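Local coordinates for Peptide/nickel transport system substrate-binding protein (Listeria monocytogenes serotype 1/2a, PDB 5KZT), which binds peptides and, as in related OppA proteins, probably delivers them to a membrane transporter for uptake into the cell, at residues Asn18-Ala23 / Asp243-Thr248; Asp263-Asn268 / Tyr501-Tyr506. All blocks are in the same frame, centred on the assembly; numbering follows the deposited sequence.

Contact 1: residues Asn18-Ala23 / Asp243-Thr248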
# COMPACT_ATOMS: atom_id res chain seq x y z
N ASN A 18 -17.71 6.85 13.67
CA ASN A 18 -18.02 7.40 12.34
C ASN A 18 -16.76 7.96 11.67
O ASN A 18 -16.18 8.94 12.15
CB ASN A 18 -19.09 8.49 12.45
CG ASN A 18 -20.43 7.96 12.89
OD1 ASN A 18 -20.93 6.99 12.35
ND2 ASN A 18 -21.02 8.60 13.88
N LEU A 19 -16.35 7.33 10.58
CA LEU A 19 -15.09 7.64 9.92
C LEU A 19 -15.36 8.06 8.50
O LEU A 19 -16.47 7.89 7.98
CB LEU A 19 -14.16 6.43 9.94
CG LEU A 19 -13.71 5.88 11.30
CD1 LEU A 19 -12.81 4.67 11.09
CD2 LEU A 19 -13.02 6.94 12.15
N THR A 20 -14.33 8.64 7.87
CA THR A 20 -14.35 8.96 6.45
C THR A 20 -13.23 8.22 5.73
O THR A 20 -12.24 7.79 6.33
CB THR A 20 -14.17 10.47 6.18
OG1 THR A 20 -12.81 10.84 6.47
CG2 THR A 20 -15.11 11.29 7.00
N GLU A 21 -13.39 8.09 4.42
CA GLU A 21 -12.35 7.56 3.54
C GLU A 21 -12.31 8.45 2.30
O GLU A 21 -13.31 9.07 1.96
CB GLU A 21 -12.67 6.11 3.20
CG GLU A 21 -11.60 5.33 2.44
CD GLU A 21 -10.23 5.34 3.10
OE1 GLU A 21 -9.89 4.36 3.81
OE2 GLU A 21 -9.48 6.32 2.88
N SER A 22 -11.16 8.53 1.63
CA SER A 22 -10.96 9.47 0.51
C SER A 22 -11.29 8.90 -0.88
O SER A 22 -11.19 9.62 -1.87
CB SER A 22 -9.52 9.96 0.53
OG SER A 22 -8.63 8.86 0.53
N ALA A 23 -11.67 7.63 -0.95
CA ALA A 23 -11.85 6.94 -2.22
C ALA A 23 -12.76 5.75 -2.04
O ALA A 23 -12.82 5.17 -0.95
CB ALA A 23 -10.52 6.48 -2.76
N ASP A 243 -20.85 16.86 14.45
CA ASP A 243 -20.78 15.54 15.11
C ASP A 243 -21.26 14.35 14.29
O ASP A 243 -21.71 13.36 14.85
CB ASP A 243 -21.52 15.59 16.46
CG ASP A 243 -20.95 16.65 17.39
OD1 ASP A 243 -19.71 16.79 17.47
OD2 ASP A 243 -21.73 17.34 18.04
N LYS A 244 -21.14 14.44 12.97
CA LYS A 244 -21.51 13.34 12.06
C LYS A 244 -20.34 12.44 11.76
O LYS A 244 -20.53 11.30 11.32
CB LYS A 244 -22.09 13.89 10.76
CG LYS A 244 -23.28 14.81 10.92
CD LYS A 244 -24.51 14.06 11.37
CE LYS A 244 -25.69 14.99 11.50
NZ LYS A 244 -26.84 14.22 12.05
N VAL A 245 -19.11 12.94 11.92
CA VAL A 245 -17.92 12.09 11.88
C VAL A 245 -17.05 12.43 13.07
O VAL A 245 -17.11 13.53 13.59
CB VAL A 245 -17.12 12.22 10.57
CG1 VAL A 245 -18.00 11.87 9.38
CG2 VAL A 245 -16.49 13.59 10.39
N ASP A 246 -16.24 11.46 13.47
CA ASP A 246 -15.39 11.56 14.66
C ASP A 246 -13.92 11.84 14.36
O ASP A 246 -13.14 12.09 15.29
CB ASP A 246 -15.52 10.29 15.48
CG ASP A 246 -16.94 10.03 15.91
OD1 ASP A 246 -17.58 10.96 16.44
OD2 ASP A 246 -17.44 8.90 15.70
N ARG A 247 -13.55 11.77 13.09
CA ARG A 247 -12.18 11.95 12.64
C ARG A 247 -12.25 12.38 11.18
O ARG A 247 -13.01 11.80 10.40
CB ARG A 247 -11.43 10.64 12.81
CG ARG A 247 -9.94 10.70 12.60
CD ARG A 247 -9.31 9.42 13.07
NE ARG A 247 -7.86 9.45 13.17
CZ ARG A 247 -7.02 8.89 12.32
NH1 ARG A 247 -7.46 8.26 11.22
NH2 ARG A 247 -5.72 8.97 12.56
N THR A 248 -11.51 13.43 10.81
CA THR A 248 -11.56 13.94 9.45
C THR A 248 -10.19 14.41 8.96
O THR A 248 -9.46 15.09 9.67
CB THR A 248 -12.63 15.05 9.32
OG1 THR A 248 -12.82 15.40 7.94
CG2 THR A 248 -12.25 16.29 10.12
O HOH W 1 -19.97 11.01 15.04
O HOH W 2 -11.87 9.63 9.15
O HOH W 3 -12.27 13.32 5.99

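Contact 2: residues Asp263-Asn268 / Tyr501-Tyr506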
# COMPACT_ATOMS: atom_id res chain seq x y z
N ASP A 263 -7.55 19.19 19.03
CA ASP A 263 -7.86 17.88 18.45
C ASP A 263 -7.08 17.54 17.17
O ASP A 263 -7.30 16.48 16.59
CB ASP A 263 -9.37 17.80 18.18
CG ASP A 263 -10.20 17.87 19.44
OD1 ASP A 263 -9.69 17.66 20.57
OD2 ASP A 263 -11.41 18.15 19.30
N TYR A 264 -6.16 18.41 16.76
CA TYR A 264 -5.33 18.18 15.59
C TYR A 264 -4.34 17.07 15.89
O TYR A 264 -3.76 17.02 16.99
CB TYR A 264 -4.57 19.43 15.24
CG TYR A 264 -3.74 19.43 13.98
CD1 TYR A 264 -4.33 19.65 12.72
CD2 TYR A 264 -2.36 19.30 14.03
CE1 TYR A 264 -3.55 19.72 11.57
CE2 TYR A 264 -1.57 19.36 12.88
CZ TYR A 264 -2.18 19.56 11.66
OH TYR A 264 -1.39 19.65 10.55
N VAL A 265 -4.17 16.17 14.95
CA VAL A 265 -3.20 15.10 15.09
C VAL A 265 -2.52 14.90 13.74
O VAL A 265 -3.10 15.21 12.70
CB VAL A 265 -3.82 13.76 15.56
CG1 VAL A 265 -4.41 13.86 16.95
CG2 VAL A 265 -4.88 13.27 14.60
N THR A 266 -1.30 14.39 13.80
CA THR A 266 -0.50 14.10 12.61
C THR A 266 -0.10 12.64 12.68
O THR A 266 0.32 12.15 13.73
CB THR A 266 0.80 14.93 12.54
OG1 THR A 266 0.53 16.31 12.78
CG2 THR A 266 1.43 14.82 11.18
N VAL A 267 -0.20 11.95 11.55
CA VAL A 267 0.16 10.55 11.45
C VAL A 267 1.29 10.48 10.41
O VAL A 267 1.09 10.93 9.29
CB VAL A 267 -1.08 9.74 11.01
CG1 VAL A 267 -0.72 8.30 10.62
CG2 VAL A 267 -2.12 9.75 12.14
N ASN A 268 2.45 9.95 10.81
CA ASN A 268 3.54 9.64 9.87
C ASN A 268 3.26 8.27 9.28
O ASN A 268 3.24 7.28 9.99
CB ASN A 268 4.91 9.62 10.57
CG ASN A 268 6.05 9.21 9.63
OD1 ASN A 268 5.90 9.11 8.39
ND2 ASN A 268 7.22 8.97 10.23
N TYR A 501 -5.29 15.32 10.71
CA TYR A 501 -6.69 15.08 11.05
C TYR A 501 -7.10 15.97 12.20
O TYR A 501 -6.25 16.40 13.00
CB TYR A 501 -6.93 13.65 11.54
CG TYR A 501 -6.60 12.52 10.60
CD1 TYR A 501 -5.33 11.98 10.56
CD2 TYR A 501 -7.58 11.94 9.81
CE1 TYR A 501 -5.01 10.91 9.73
CE2 TYR A 501 -7.29 10.87 8.96
CZ TYR A 501 -6.00 10.35 8.93
OH TYR A 501 -5.72 9.29 8.11
N LEU A 502 -8.39 16.26 12.28
CA LEU A 502 -9.01 16.52 13.57
C LEU A 502 -9.54 15.18 14.03
O LEU A 502 -10.11 14.43 13.24
CB LEU A 502 -10.14 17.54 13.48
CG LEU A 502 -9.78 18.99 13.19
CD1 LEU A 502 -11.01 19.86 13.43
CD2 LEU A 502 -8.62 19.49 14.04
N GLN A 503 -9.33 14.87 15.32
CA GLN A 503 -9.74 13.60 15.90
C GLN A 503 -10.39 13.85 17.24
O GLN A 503 -9.76 14.43 18.11
CB GLN A 503 -8.52 12.71 16.09
CG GLN A 503 -8.84 11.31 16.60
CD GLN A 503 -7.60 10.43 16.68
OE1 GLN A 503 -6.96 10.15 15.68
NE2 GLN A 503 -7.25 10.02 17.90
N LYS A 504 -11.63 13.40 17.43
CA LYS A 504 -12.32 13.64 18.70
C LYS A 504 -11.55 13.02 19.86
O LYS A 504 -11.04 11.90 19.75
CB LYS A 504 -13.73 13.08 18.73
CG LYS A 504 -14.67 13.65 17.69
CD LYS A 504 -15.19 15.02 18.01
CE LYS A 504 -16.20 15.35 16.91
NZ LYS A 504 -16.68 16.73 17.00
N ASP A 505 -11.50 13.73 20.99
CA ASP A 505 -10.77 13.23 22.15
C ASP A 505 -11.29 11.90 22.73
O ASP A 505 -10.53 11.18 23.38
CB ASP A 505 -10.67 14.30 23.27
CG ASP A 505 -12.03 14.77 23.81
OD1 ASP A 505 -13.10 14.22 23.45
OD2 ASP A 505 -12.02 15.72 24.62
N TYR A 506 -12.55 11.57 22.48
CA TYR A 506 -13.17 10.34 22.97
C TYR A 506 -12.80 9.04 22.25
O TYR A 506 -13.15 7.96 22.73
CB TYR A 506 -14.69 10.49 23.09
CG TYR A 506 -15.45 10.93 21.86
CD1 TYR A 506 -15.60 10.09 20.76
CD2 TYR A 506 -16.07 12.18 21.83
CE1 TYR A 506 -16.35 10.49 19.66
CE2 TYR A 506 -16.81 12.59 20.72
CZ TYR A 506 -16.95 11.74 19.65
OH TYR A 506 -17.67 12.14 18.55
O HOH W 4 -12.76 16.26 20.94

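Contact 1: residues Asn18-Ala23 / Asp243-Thr248
N18 and D246 grip each other twice. The carboxylate of D246 takes the backbone N-H of N18 on OD2 (N18 N to D246 OD2 2.9 Å), met on its anti side and 26° out of the carboxylate plane, while D246 N returns a nearly straight bond to N18 O at 2.8 Å. A chi1 of -59° sets CG of D246 beside its own backbone N, and carboxylate and N-H both serve N18. The amide plane of N18 is turned 23° from that of the carboxylate, and N18 CB rests 3.4 Å from K244 O. Water 1 accepts from N18 ND2 and donates to D246 OD1 and D243 O; beyond the two segments N226 takes up N18 OD1, and Y506 is a partner of D246 OD1. In this family 5 solute-binding protein the contact joins strand 16-21, an outermost strand of its sheet paired with 224-229, to the turn D243-D246 after helix 233-241, whose end is closed by a Schellman motif with D243 at positive phi. Further along, T20 and V245 cross at about a right angle, methyl to methyl, T20 CG2 to V245 CG1 3.8 Å. L19 sends CD2 obliquely to R247 CB at 4.1 Å. At T20 the backbones are already apart and water spans the gap: water 2 accepts from T20 N and donates to R247 O, and water 3 lies 2.6 Å from T20 OG1 while donating to T248 OG1.

Contact 2: residues Asp263-Asn268 / Tyr501-Tyr506
Two backbone bonds lock V265 to Y501 as the hydrogen-bonded pair of a short antiparallel junction: V265 N to Y501 O at 2.9 Å and Y501 N to V265 O at 3.0 Å. The next pair, Y264 with L502, is non-hydrogen-bonded, and beyond it Q503 N reaches D263 O at 2.9 Å. The axes of 264-268 and 501-503 come within 4.8 Å, with 123° between their N-to-C directions, far from true antiparallel. The close packing clusters here. On the face of V265 and Y501, chi1 of -64° leaves CG2 of V265 between its backbone N and carbonyl carbon, from where it meets Y501 CB at 3.7 Å; V267 CG2 comes obliquely to the Y501 ring at CE1. On the other face, L502 CD2 sits at the edge of the Y264 ring, near its plane, and 3.8 Å from Y264 N. The D263 end is looser. D263 CB still lies 3.4 Å from Q503 O, but its carboxylate reaches D505 through water 4, which donates to D263 OD2 and accepts from D505 N; the carboxylates of exposed D505 and D263 stay 5.1 Å apart, OD2 to OD1. Strand 247-250 borders 491-503 in this mixed sheet: L250 touches both Y264 and L502, and R247 makes a cation-pi contact with Y501. Helix 233-241 covers L502 through L237 and Y240.

Overall arrangement
Contact 1 closes before contact 2 opens along the chain, yet their centres lie about 12 Å apart, on the same side of the chain's centre. Strands 247-250 and 491-503, neighbours in one sheet, bring them together. R247 does much of the joining: its NE lies 2.7 Å from Q503 OE1, a probable hydrogen bond. D246 OD1 and Y506 OH lie 2.4 Å apart, unusually short for the probable hydrogen bond between them, and a salt bridge from D243 OD1 to K504 NZ also ties the turn to 501-506. The bound peptide is reached from segment 18-23 of contact 1, where S22, which does not touch 243-248, packs on a polar side chain of the ligand.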